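Local coordinates for protein NADH dehydrogenase, putative (Plasmodium falciparum, PDB 5JWC) that probably oxidises NADH with a bound FAD and passes the electrons to ubiquinone, as a membrane-associated type II NADH dehydrogenase, at residues P70-G75 against K156-A161; V191-G196 against E202-F207; T66-C71 against V490-L495. All coordinates share one frame; numbering follows the deposited sequence.

Interaction 1: P70-G75 against K156-A161; sequences PCLCSG and KDIDDA. With 4W0 (5-fluoro-3-methyl-2-{4-[4-(trifluoromethoxy)benzyl]phenyl}quinolin-4(1H)-one), chain K; 4W0 (5-fluoro-3-methyl-2-{4-[4-(trifluoromethoxy)benzyl]phenyl}quinolin-4(1H)-one), chain L.
Leu72 and Ile158 meet through their branch ends, with Leu72 CD2 3.7 Å from Ile158 CD1. The first torsion of Leu72 is off the usual staggered values (chi1 -145°), and it leaves one methyl for each neighbour. CD2 lies on Ile158, while CD1 reaches 4W0 in chain L, 3.8 Å from C1 of that inhibitor. In Ile158, CG1 stands anti to the carbonyl carbon (chi1 -60°). That carries CD1 to Leu72 and leaves CG2, on the other branch, 3.8 Å from C18 of 4W0 in chain K. Ala161 fills the second half of the contact. Its CB touches both Cys73 SG, 3.8 Å away, and Leu72 CB, 4.0 Å away.

No hydrogen bond crosses between 70-75 and 156-161. Asp160 OD2 accepts from Lys156 N. Asp157 forms a salt bridge with Arg60 and a hydrogen bond with Thr64. Gly75 takes positive phi at the helix end, and its CA lies 3.4 Å from C6 of 4W0 in chain L. The two segments therefore join through aliphatic groups and the Cys73 sulfur, without a polar bond. The same leucine and isoleucine also offer apolar walls to two bound inhibitor molecules.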
loop_
_atom_site.group_PDB
_atom_site.type_symbol
_atom_site.label_atom_id
_atom_site.label_comp_id
_atom_site.label_asym_id
_atom_site.label_seq_id
_atom_site.Cartn_x
_atom_site.Cartn_y
_atom_site.Cartn_z
ATOM N N PRO A 70 0.517 -12.370 -9.393
ATOM C CA PRO A 70 1.640 -13.100 -8.771
ATOM C C PRO A 70 2.855 -12.213 -8.535
ATOM O O PRO A 70 3.547 -12.402 -7.531
ATOM C CB PRO A 70 1.955 -14.191 -9.798
ATOM C CG PRO A 70 0.607 -14.471 -10.441
ATOM C CD PRO A 70 0.004 -13.088 -10.580
ATOM N N CYS A 71 3.097 -11.256 -9.430
ATOM C CA CYS A 71 4.217 -10.313 -9.265
ATOM C C CYS A 71 4.077 -9.445 -8.026
ATOM O O CYS A 71 5.057 -8.994 -7.449
ATOM C CB CYS A 71 4.335 -9.419 -10.485
ATOM S SG CYS A 71 4.871 -10.296 -11.948
ATOM N N LEU A 72 2.835 -9.220 -7.627
ATOM C CA LEU A 72 2.531 -8.428 -6.453
ATOM C C LEU A 72 2.840 -9.188 -5.167
ATOM O O LEU A 72 3.283 -8.583 -4.184
ATOM C CB LEU A 72 1.057 -8.013 -6.497
ATOM C CG LEU A 72 0.560 -6.680 -5.985
ATOM C CD1 LEU A 72 1.416 -5.505 -6.462
ATOM C CD2 LEU A 72 -0.908 -6.531 -6.436
ATOM N N CYS A 73 2.604 -10.506 -5.170
ATOM C CA CYS A 73 2.920 -11.349 -4.013
ATOM C C CYS A 73 4.380 -11.261 -3.576
ATOM O O CYS A 73 4.681 -11.345 -2.388
ATOM C CB CYS A 73 2.583 -12.835 -4.283
ATOM S SG CYS A 73 0.839 -13.173 -4.572
ATOM N N SER A 74 5.290 -11.090 -4.521
ATOM C CA SER A 74 6.714 -11.101 -4.186
ATOM C C SER A 74 7.260 -9.688 -4.121
ATOM O O SER A 74 8.378 -9.467 -3.658
ATOM C CB SER A 74 7.506 -11.878 -5.231
ATOM O OG SER A 74 7.281 -11.283 -6.499
ATOM N N GLY A 75 6.481 -8.754 -4.658
ATOM C CA GLY A 75 6.889 -7.367 -4.765
ATOM C C GLY A 75 7.656 -7.042 -6.036
ATOM O O GLY A 75 8.273 -5.988 -6.132
ATOM N N LYS A 156 -6.975 -13.920 -5.626
ATOM C CA LYS A 156 -7.913 -13.535 -6.671
ATOM C C LYS A 156 -7.910 -12.039 -6.953
ATOM O O LYS A 156 -8.298 -11.617 -8.040
ATOM C CB LYS A 156 -9.323 -14.010 -6.330
ATOM C CG LYS A 156 -9.878 -14.975 -7.389
ATOM C CD LYS A 156 -11.386 -14.919 -7.438
ATOM C CE LYS A 156 -11.796 -13.568 -7.966
ATOM N NZ LYS A 156 -12.987 -13.592 -8.786
ATOM N N ASP A 157 -7.459 -11.234 -5.993
ATOM C CA ASP A 157 -7.511 -9.785 -6.196
ATOM C C ASP A 157 -6.332 -9.094 -5.509
ATOM O O ASP A 157 -5.509 -9.738 -4.855
ATOM C CB ASP A 157 -8.849 -9.214 -5.682
ATOM C CG ASP A 157 -9.365 -8.041 -6.527
ATOM O OD1 ASP A 157 -8.549 -7.220 -7.036
ATOM O OD2 ASP A 157 -10.608 -7.951 -6.686
ATOM N N ILE A 158 -6.242 -7.784 -5.692
ATOM C CA ILE A 158 -5.133 -7.017 -5.143
ATOM C C ILE A 158 -4.940 -7.290 -3.649
ATOM O O ILE A 158 -3.820 -7.565 -3.202
ATOM C CB ILE A 158 -5.359 -5.512 -5.365
ATOM C CG1 ILE A 158 -5.478 -5.213 -6.862
ATOM C CG2 ILE A 158 -4.229 -4.709 -4.736
ATOM C CD1 ILE A 158 -4.193 -5.402 -7.628
ATOM N N ASP A 159 -6.024 -7.219 -2.876
ATOM C CA ASP A 159 -5.931 -7.385 -1.424
ATOM C C ASP A 159 -5.380 -8.769 -1.044
ATOM O O ASP A 159 -4.571 -8.882 -0.126
ATOM C CB ASP A 159 -7.300 -7.170 -0.764
ATOM C CG ASP A 159 -7.242 -7.263 0.764
ATOM O OD1 ASP A 159 -8.044 -8.026 1.361
ATOM O OD2 ASP A 159 -6.404 -6.569 1.380
ATOM N N ASP A 160 -5.816 -9.808 -1.760
ATOM C CA ASP A 160 -5.324 -11.167 -1.537
ATOM C C ASP A 160 -3.806 -11.235 -1.683
ATOM O O ASP A 160 -3.113 -11.803 -0.844
ATOM C CB ASP A 160 -5.936 -12.157 -2.535
ATOM C CG ASP A 160 -7.442 -12.296 -2.401
ATOM O OD1 ASP A 160 -7.998 -11.934 -1.349
ATOM O OD2 ASP A 160 -8.060 -12.802 -3.357
ATOM N N ALA A 161 -3.291 -10.678 -2.771
ATOM C CA ALA A 161 -1.857 -10.768 -3.050
ATOM C C ALA A 161 -1.040 -10.044 -1.983
ATOM O O ALA A 161 0.015 -10.517 -1.566
ATOM C CB ALA A 161 -1.551 -10.208 -4.418
HETATM C C1 4W0 K . -0.199 7.437 -0.817
HETATM C C2 4W0 K . -0.854 6.201 -0.721
HETATM C C3 4W0 K . -0.849 5.337 -1.832
HETATM C C4 4W0 K . -0.201 5.670 -3.044
HETATM C C5 4W0 K . 0.448 6.903 -3.123
HETATM C C6 4W0 K . 0.454 7.780 -2.030
HETATM O O1 4W0 K . -9.029 -3.698 -0.803
HETATM C C7 4W0 K . -0.215 4.729 -4.228
HETATM C C8 4W0 K . -0.893 3.450 -4.098
HETATM C C9 4W0 K . -1.575 3.150 -2.816
HETATM C C10 4W0 K . -2.246 1.865 -2.485
HETATM C C11 4W0 K . -1.407 0.754 -2.541
HETATM C C12 4W0 K . -1.903 -0.489 -2.234
HETATM C C13 4W0 K . -3.213 -0.576 -1.830
HETATM C C14 4W0 K . -4.049 0.530 -1.726
HETATM C C15 4W0 K . -3.549 1.773 -2.053
HETATM O O2 4W0 K . 0.331 5.009 -5.287
HETATM N N 4W0 K . -1.534 4.046 -1.707
HETATM C C16 4W0 K . -3.645 -1.959 -1.475
HETATM C C17 4W0 K . -5.079 -2.362 -1.328
HETATM C C18 4W0 K . -5.972 -2.268 -2.384
HETATM C C19 4W0 K . -7.278 -2.710 -2.211
HETATM C C20 4W0 K . -7.689 -3.250 -0.997
HETATM C C21 4W0 K . -6.769 -3.358 0.046
HETATM C C22 4W0 K . -5.465 -2.921 -0.118
HETATM C C23 4W0 K . -0.889 2.494 -5.274
HETATM F F1 4W0 K . 1.056 7.240 -4.247
HETATM C C24 4W0 K . -10.150 -2.811 -0.866
HETATM F F2 4W0 K . -9.696 -1.568 -0.635
HETATM F F3 4W0 K . -11.067 -3.119 0.074
HETATM F F4 4W0 K . -10.814 -2.938 -2.046
HETATM C C1 4W0 L . 3.945 -5.231 -3.638
HETATM C C2 4W0 L . 3.516 -4.659 -2.434
HETATM C C3 4W0 L . 4.096 -3.442 -2.020
HETATM C C4 4W0 L . 5.076 -2.777 -2.787
HETATM C C5 4W0 L . 5.490 -3.360 -3.986
HETATM C C6 4W0 L . 4.928 -4.566 -4.417
HETATM O O1 4W0 L . 1.618 -0.708 9.606
HETATM C C7 4W0 L . 5.672 -1.471 -2.329
HETATM C C8 4W0 L . 5.218 -0.889 -1.080
HETATM C C9 4W0 L . 4.193 -1.623 -0.301
HETATM C C10 4W0 L . 3.574 -1.119 0.955
HETATM C C11 4W0 L . 2.902 0.089 0.791
HETATM C C12 4W0 L . 2.260 0.672 1.853
HETATM C C13 4W0 L . 2.262 0.012 3.054
HETATM C C14 4W0 L . 2.887 -1.218 3.230
HETATM C C15 4W0 L . 3.549 -1.794 2.155
HETATM O O2 4W0 L . 6.528 -0.896 -2.972
HETATM N N 4W0 L . 3.630 -2.852 -0.767
HETATM C C16 4W0 L . 1.495 0.729 4.122
HETATM C C17 4W0 L . 1.582 0.327 5.558
HETATM C C18 4W0 L . 2.783 0.379 6.249
HETATM C C19 4W0 L . 2.798 0.039 7.597
HETATM C C20 4W0 L . 1.621 -0.345 8.235
HETATM C C21 4W0 L . 0.426 -0.378 7.526
HETATM C C22 4W0 L . 0.404 -0.037 6.185
HETATM C C23 4W0 L . 5.820 0.430 -0.637
HETATM F F1 4W0 L . 6.414 -2.753 -4.719
HETATM C C24 4W0 L . 2.289 -1.891 10.026
HETATM F F2 4W0 L . 2.160 -2.826 9.075
HETATM F F3 4W0 L . 1.807 -2.345 11.207
HETATM F F4 4W0 L . 3.586 -1.608 10.230
#

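Interaction 2: V191-G196 against E202-F207; sequences VAVVGG and EVTAEF
This is a buried contact of Val193, on a strand of the parallel five-stranded sheet, with Val203 and Thr204 on the helix that follows it, in what is probably the second Rossmann-type unit of the chain. The strand is 190-194 and the helix 198-218. The CA atoms of Val193 and Thr204 are 6.6 Å apart, the nearest pair of the two segments.

Val193 points its side chain at the helix. Thr204 OG1 rests against the whole isopropyl group: it is 3.4 Å from both CB and CG2 of Val193, with CG1 slightly farther. The hydroxyl has chi1 -59°, which puts it beside its own backbone N and anti to the carbonyl carbon. From there it bonds to the carbonyl O of Gly200, one turn earlier. A buried hydroxyl thus has its polar need met inside the helix and can turn an oxygen to an apolar partner. Val203 adds a looser contact, with its CG1 4.2 Å from Val193 CG2. The same CG1 lies in plane at the edge of the Phe207 ring.

Val191 and Phe207 extend the interface at longer range, with side chains directed across it. Phe207 also meets Phe168 edge to face. No hydrogen bond links the two segments. The strand is held instead by backbone bonds to neighbours at Ser227, Ser229, Leu292 and Ile294.

After the strand the chain turns through Gly195, whose phi is 128°, and Gly196. Gly196 N bonds to Glu232. Gly195 opens a GxGxxG pattern, in a strand, glycine turn and helix arranged as in a Rossmann beta-alpha-beta unit. In this family such a unit probably binds NADH; none is bound here.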
loop_
_atom_site.group_PDB
_atom_site.type_symbol
_atom_site.label_atom_id
_atom_site.label_comp_id
_atom_site.label_asym_id
_atom_site.label_seq_id
_atom_site.Cartn_x
_atom_site.Cartn_y
_atom_site.Cartn_z
ATOM N N VAL A 191 6.397 -22.737 2.712
ATOM C CA VAL A 191 5.313 -22.141 1.943
ATOM C C VAL A 191 4.781 -23.221 1.011
ATOM O O VAL A 191 5.551 -23.898 0.327
ATOM C CB VAL A 191 5.775 -20.911 1.137
ATOM C CG1 VAL A 191 4.598 -20.323 0.347
ATOM C CG2 VAL A 191 6.378 -19.854 2.080
ATOM N N ALA A 192 3.472 -23.405 1.033
ATOM C CA ALA A 192 2.803 -24.395 0.212
ATOM C C ALA A 192 1.824 -23.702 -0.700
ATOM O O ALA A 192 1.008 -22.893 -0.238
ATOM C CB ALA A 192 2.078 -25.416 1.082
ATOM N N VAL A 193 1.910 -24.011 -1.991
ATOM C CA VAL A 193 1.041 -23.412 -2.974
ATOM C C VAL A 193 0.202 -24.526 -3.593
ATOM O O VAL A 193 0.737 -25.496 -4.131
ATOM C CB VAL A 193 1.837 -22.667 -4.060
ATOM C CG1 VAL A 193 0.900 -22.165 -5.156
ATOM C CG2 VAL A 193 2.665 -21.517 -3.433
ATOM N N VAL A 194 -1.112 -24.385 -3.501
ATOM C CA VAL A 194 -2.011 -25.424 -3.975
ATOM C C VAL A 194 -2.573 -25.091 -5.348
ATOM O O VAL A 194 -3.366 -24.162 -5.502
ATOM C CB VAL A 194 -3.165 -25.624 -2.998
ATOM C CG1 VAL A 194 -4.072 -26.771 -3.467
ATOM C CG2 VAL A 194 -2.608 -25.897 -1.611
ATOM N N GLY A 195 -2.147 -25.850 -6.350
ATOM C CA GLY A 195 -2.636 -25.662 -7.705
ATOM C C GLY A 195 -1.499 -25.527 -8.699
ATOM O O GLY A 195 -0.672 -24.634 -8.552
ATOM N N GLY A 196 -1.462 -26.402 -9.708
ATOM C CA GLY A 196 -0.368 -26.431 -10.666
ATOM C C GLY A 196 -0.648 -25.693 -11.967
ATOM O O GLY A 196 0.111 -25.811 -12.934
ATOM N N GLU A 202 3.117 -19.451 -11.106
ATOM C CA GLU A 202 3.750 -18.130 -11.078
ATOM C C GLU A 202 3.981 -17.606 -9.653
ATOM O O GLU A 202 5.002 -16.982 -9.385
ATOM C CB GLU A 202 2.936 -17.138 -11.900
ATOM C CG GLU A 202 3.041 -17.474 -13.412
ATOM C CD GLU A 202 2.406 -16.436 -14.319
ATOM O OE1 GLU A 202 1.187 -16.189 -14.170
ATOM O OE2 GLU A 202 3.135 -15.863 -15.176
ATOM N N VAL A 203 3.039 -17.858 -8.753
ATOM C CA VAL A 203 3.225 -17.479 -7.350
ATOM C C VAL A 203 4.425 -18.203 -6.757
ATOM O O VAL A 203 5.239 -17.603 -6.069
ATOM C CB VAL A 203 1.966 -17.779 -6.507
ATOM C CG1 VAL A 203 2.259 -17.625 -4.991
ATOM C CG2 VAL A 203 0.815 -16.877 -6.957
ATOM N N THR A 204 4.538 -19.500 -7.042
ATOM C CA THR A 204 5.658 -20.296 -6.550
ATOM C C THR A 204 6.992 -19.750 -7.090
ATOM O O THR A 204 7.952 -19.587 -6.343
ATOM C CB THR A 204 5.481 -21.803 -6.940
ATOM O OG1 THR A 204 4.251 -22.302 -6.391
ATOM C CG2 THR A 204 6.633 -22.652 -6.411
ATOM N N ALA A 205 7.043 -19.468 -8.388
ATOM C CA ALA A 205 8.259 -18.971 -9.037
ATOM C C ALA A 205 8.701 -17.620 -8.450
ATOM O O ALA A 205 9.885 -17.377 -8.234
ATOM C CB ALA A 205 8.032 -18.842 -10.566
ATOM N N GLU A 206 7.731 -16.742 -8.216
ATOM C CA GLU A 206 8.013 -15.406 -7.695
ATOM C C GLU A 206 8.571 -15.456 -6.283
ATOM O O GLU A 206 9.531 -14.752 -5.971
ATOM C CB GLU A 206 6.739 -14.557 -7.727
ATOM C CG GLU A 206 6.411 -14.029 -9.128
ATOM C CD GLU A 206 7.423 -12.988 -9.587
ATOM O OE1 GLU A 206 7.539 -12.767 -10.811
ATOM O OE2 GLU A 206 8.094 -12.379 -8.717
ATOM N N PHE A 207 7.962 -16.275 -5.431
ATOM C CA PHE A 207 8.515 -16.515 -4.107
ATOM C C PHE A 207 9.893 -17.162 -4.150
ATOM O O PHE A 207 10.757 -16.793 -3.357
ATOM C CB PHE A 207 7.563 -17.358 -3.265
ATOM C CG PHE A 207 6.563 -16.524 -2.527
ATOM C CD1 PHE A 207 6.994 -15.587 -1.602
ATOM C CD2 PHE A 207 5.205 -16.623 -2.799
ATOM C CE1 PHE A 207 6.077 -14.781 -0.916
ATOM C CE2 PHE A 207 4.294 -15.838 -2.131
ATOM C CZ PHE A 207 4.726 -14.913 -1.179
#

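Interaction 3: T66-C71 against V490-L495; sequences TPLLPC and VVYIQL. With FAD (flavin-adenine dinucleotide), chain C.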
loop_
_atom_site.group_PDB
_atom_site.type_symbol
_atom_site.label_atom_id
_atom_site.label_comp_id
_atom_site.label_asym_id
_atom_site.label_seq_id
_atom_site.Cartn_x
_atom_site.Cartn_y
_atom_site.Cartn_z
ATOM N N THR A 66 -5.449 -8.686 -13.478
ATOM C CA THR A 66 -5.200 -9.965 -12.796
ATOM C C THR A 66 -3.950 -10.764 -13.218
ATOM O O THR A 66 -3.337 -11.411 -12.371
ATOM C CB THR A 66 -6.424 -10.901 -12.939
ATOM O OG1 THR A 66 -6.808 -10.982 -14.313
ATOM C CG2 THR A 66 -7.609 -10.346 -12.147
ATOM N N PRO A 67 -3.572 -10.750 -14.518
ATOM C CA PRO A 67 -2.396 -11.582 -14.828
ATOM C C PRO A 67 -1.105 -11.226 -14.070
ATOM O O PRO A 67 -0.201 -12.062 -14.011
ATOM C CB PRO A 67 -2.181 -11.341 -16.325
ATOM C CG PRO A 67 -3.525 -10.983 -16.845
ATOM C CD PRO A 67 -4.164 -10.165 -15.738
ATOM N N LEU A 68 -1.021 -10.020 -13.514
ATOM C CA LEU A 68 0.210 -9.576 -12.855
ATOM C C LEU A 68 0.167 -9.719 -11.339
ATOM O O LEU A 68 1.133 -9.366 -10.640
ATOM C CB LEU A 68 0.511 -8.130 -13.245
ATOM C CG LEU A 68 0.847 -8.008 -14.734
ATOM C CD1 LEU A 68 1.097 -6.579 -15.130
ATOM C CD2 LEU A 68 2.109 -8.880 -15.073
ATOM N N LEU A 69 -0.932 -10.269 -10.837
ATOM C CA LEU A 69 -1.115 -10.471 -9.394
ATOM C C LEU A 69 0.014 -11.310 -8.722
ATOM O O LEU A 69 0.438 -10.993 -7.607
ATOM C CB LEU A 69 -2.470 -11.129 -9.158
ATOM C CG LEU A 69 -3.657 -10.144 -9.116
ATOM C CD1 LEU A 69 -4.955 -10.872 -8.876
ATOM C CD2 LEU A 69 -3.478 -9.057 -8.052
ATOM N N PRO A 70 0.517 -12.370 -9.393
ATOM C CA PRO A 70 1.640 -13.100 -8.771
ATOM C C PRO A 70 2.855 -12.213 -8.535
ATOM O O PRO A 70 3.547 -12.402 -7.531
ATOM C CB PRO A 70 1.955 -14.191 -9.798
ATOM C CG PRO A 70 0.607 -14.471 -10.441
ATOM C CD PRO A 70 0.004 -13.088 -10.580
ATOM N N CYS A 71 3.097 -11.256 -9.430
ATOM C CA CYS A 71 4.217 -10.313 -9.265
ATOM C C CYS A 71 4.077 -9.445 -8.026
ATOM O O CYS A 71 5.057 -8.994 -7.449
ATOM C CB CYS A 71 4.335 -9.419 -10.485
ATOM S SG CYS A 71 4.871 -10.296 -11.948
ATOM N N VAL A 490 7.766 -7.201 -23.385
ATOM C CA VAL A 490 7.228 -6.658 -24.627
ATOM C C VAL A 490 5.748 -6.986 -24.757
ATOM O O VAL A 490 4.947 -6.133 -25.170
ATOM C CB VAL A 490 7.985 -7.196 -25.867
ATOM C CG1 VAL A 490 7.229 -6.864 -27.139
ATOM C CG2 VAL A 490 9.383 -6.603 -25.918
ATOM N N VAL A 491 5.375 -8.216 -24.405
ATOM C CA VAL A 491 3.971 -8.581 -24.506
ATOM C C VAL A 491 3.173 -7.794 -23.484
ATOM O O VAL A 491 2.240 -7.090 -23.830
ATOM C CB VAL A 491 3.732 -10.086 -24.293
ATOM C CG1 VAL A 491 2.240 -10.350 -24.119
ATOM C CG2 VAL A 491 4.298 -10.879 -25.462
ATOM N N TYR A 492 3.544 -7.900 -22.218
ATOM C CA TYR A 492 2.710 -7.276 -21.194
ATOM C C TYR A 492 2.633 -5.758 -21.272
ATOM O O TYR A 492 1.579 -5.200 -20.964
ATOM C CB TYR A 492 3.158 -7.713 -19.794
ATOM C CG TYR A 492 2.398 -8.956 -19.426
ATOM C CD1 TYR A 492 1.027 -8.907 -19.279
ATOM C CD2 TYR A 492 3.028 -10.182 -19.304
ATOM C CE1 TYR A 492 0.296 -10.037 -18.978
ATOM C CE2 TYR A 492 2.304 -11.331 -18.997
ATOM C CZ TYR A 492 0.937 -11.249 -18.841
ATOM O OH TYR A 492 0.199 -12.379 -18.542
ATOM N N ILE A 493 3.693 -5.071 -21.692
ATOM C CA ILE A 493 3.565 -3.602 -21.716
ATOM C C ILE A 493 2.507 -3.163 -22.752
ATOM O O ILE A 493 1.846 -2.127 -22.578
ATOM C CB ILE A 493 4.931 -2.886 -21.941
ATOM C CG1 ILE A 493 4.788 -1.407 -21.536
ATOM C CG2 ILE A 493 5.433 -3.031 -23.364
ATOM C CD1 ILE A 493 6.082 -0.674 -21.341
ATOM N N GLN A 494 2.287 -3.984 -23.778
ATOM C CA GLN A 494 1.251 -3.669 -24.763
ATOM C C GLN A 494 -0.153 -4.076 -24.301
ATOM O O GLN A 494 -1.142 -3.564 -24.820
ATOM C CB GLN A 494 1.553 -4.333 -26.096
ATOM C CG GLN A 494 2.861 -3.887 -26.712
ATOM C CD GLN A 494 3.197 -4.716 -27.934
ATOM O OE1 GLN A 494 4.037 -5.614 -27.876
ATOM N NE2 GLN A 494 2.536 -4.425 -29.043
ATOM N N LEU A 495 -0.242 -5.006 -23.352
ATOM C CA LEU A 495 -1.552 -5.407 -22.839
ATOM C C LEU A 495 -2.083 -4.457 -21.750
ATOM O O LEU A 495 -3.299 -4.362 -21.543
ATOM C CB LEU A 495 -1.507 -6.850 -22.319
ATOM C CG LEU A 495 -1.127 -7.878 -23.404
ATOM C CD1 LEU A 495 -1.092 -9.294 -22.835
ATOM C CD2 LEU A 495 -2.098 -7.800 -24.599
HETATM P PA FAD C . -13.517 -10.084 -13.061
HETATM O O1A FAD C . -13.096 -10.858 -11.844
HETATM O O2A FAD C . -12.383 -9.546 -13.858
HETATM O O5B FAD C . -14.518 -8.893 -12.647
HETATM C C5B FAD C . -15.698 -9.133 -11.914
HETATM C C4B FAD C . -16.141 -7.786 -11.367
HETATM O O4B FAD C . -17.450 -7.903 -10.847
HETATM C C3B FAD C . -15.238 -7.321 -10.221
HETATM O O3B FAD C . -15.031 -5.931 -10.350
HETATM C C2B FAD C . -16.088 -7.551 -8.991
HETATM O O2B FAD C . -15.769 -6.623 -7.980
HETATM C C1B FAD C . -17.470 -7.288 -9.578
HETATM N N9A FAD C . -18.589 -7.865 -8.828
HETATM C C8A FAD C . -18.627 -9.055 -8.140
HETATM N N7A FAD C . -19.873 -9.187 -7.619
HETATM C C5A FAD C . -20.616 -8.113 -7.967
HETATM C C6A FAD C . -21.930 -7.764 -7.696
HETATM N N6A FAD C . -22.724 -8.602 -7.031
HETATM N N1A FAD C . -22.425 -6.586 -8.206
HETATM C C2A FAD C . -21.618 -5.764 -8.971
HETATM N N3A FAD C . -20.307 -6.118 -9.233
HETATM C C4A FAD C . -19.818 -7.273 -8.728
HETATM N N1 FAD C . -6.719 -14.698 -17.785
HETATM C C2 FAD C . -5.969 -14.675 -18.930
HETATM O O2 FAD C . -6.534 -14.662 -20.017
HETATM N N3 FAD C . -4.586 -14.650 -18.873
HETATM C C4 FAD C . -3.923 -14.640 -17.675
HETATM O O4 FAD C . -2.685 -14.606 -17.659
HETATM C C4X FAD C . -4.672 -14.649 -16.504
HETATM N N5 FAD C . -4.054 -14.640 -15.273
HETATM C C5X FAD C . -4.826 -14.648 -14.118
HETATM C C6 FAD C . -4.209 -14.615 -12.881
HETATM C C7 FAD C . -4.955 -14.626 -11.707
HETATM C C7M FAD C . -4.235 -14.601 -10.379
HETATM C C8 FAD C . -6.342 -14.652 -11.773
HETATM C C8M FAD C . -7.168 -14.666 -10.520
HETATM C C9 FAD C . -6.969 -14.681 -13.020
HETATM C C9A FAD C . -6.215 -14.672 -14.192
HETATM N N10 FAD C . -6.828 -14.693 -15.433
HETATM C C10 FAD C . -6.068 -14.674 -16.572
HETATM C "C1'" FAD C . -8.321 -14.775 -15.561
HETATM C "C2'" FAD C . -9.052 -13.458 -15.593
HETATM O "O2'" FAD C . -8.722 -12.729 -14.444
HETATM C "C3'" FAD C . -10.537 -13.765 -15.535
HETATM O "O3'" FAD C . -10.904 -14.666 -16.555
HETATM C "C4'" FAD C . -11.258 -12.438 -15.695
HETATM O "O4'" FAD C . -11.089 -11.753 -14.481
HETATM C "C5'" FAD C . -12.737 -12.599 -16.009
HETATM O "O5'" FAD C . -13.266 -11.305 -16.209
HETATM P P FAD C . -14.691 -10.918 -15.563
HETATM O O1P FAD C . -15.070 -9.524 -16.008
HETATM O O2P FAD C . -15.654 -12.000 -15.965
HETATM O O3P FAD C . -14.463 -11.031 -13.962
#
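Leu68 covers a face of the Tyr492 ring and Pro67 meets its hydroxyl end, the tyrosine reaching both from helix 484-495. The tighter part is at the phenol end. Pro67 CB stands 3.4 Å from Tyr492 OH and 3.9 Å from Tyr492 CE1, and approaches the ring obliquely. The flavin closes in here as well. Tyr492 OH is 3.7 Å from FAD O4, and Pro67 CA is 3.5 Å from FAD N5. Thr66 holds the ribityl chain: its OG1 shares a hydrogen bond of 2.6 Å with FAD O2'. Trp38 NE1 bonds to the same OG1. Trp488 and Phe505 also pack on Tyr492.

The Leu68 side is less close. Leu68 CD2 lies over the ring face, 4.3 Å from the centroid of the Tyr492 ring and only 7° off the ring normal. This is a CH-pi contact. CD1 runs on anti to CA (chi2 178°), so CD2 is the branch turned to the ring. All three touching residues are buried. Partial exposure begins only at Val490 and Gln494, on the helix rather than in the contact. Triton X-100 fragments touch this helix, one of them reaching Tyr492.

No hydrogen bond joins 66-71 to 490-495. Aliphatic groups against a tyrosine supply the contact, and the hydrogen bond to the flavin cofactor comes from Thr66. Pro67 lies near N5 and O4 of the flavin, and Tyr492, from the C-terminal part of the chain, comes near O4.

In the fold
Helix 69-74 ties the three contacts together. Interactions 1 and 3 share Pro70 and Cys71, and their centres are about 12 Å apart. Leu69 of interaction 3 packs on the start of helix 158-174, with its CD2 3.7 Å from Ile158 CD1. On another side, helix 198-218 of interaction 2 joins interaction 1. Ser74 OG lies 2.6 Å from Glu206 OE2, a probable hydrogen bond, and Pro70 CB is 3.7 Å from Glu202 CB. Interactions 2 and 3 are about 17 Å apart, centre to centre. Interaction 3 touches FAD directly, interaction 1 touches two inhibitor molecules, and Glu206 of interaction 2 contacts an inhibitor at a further site.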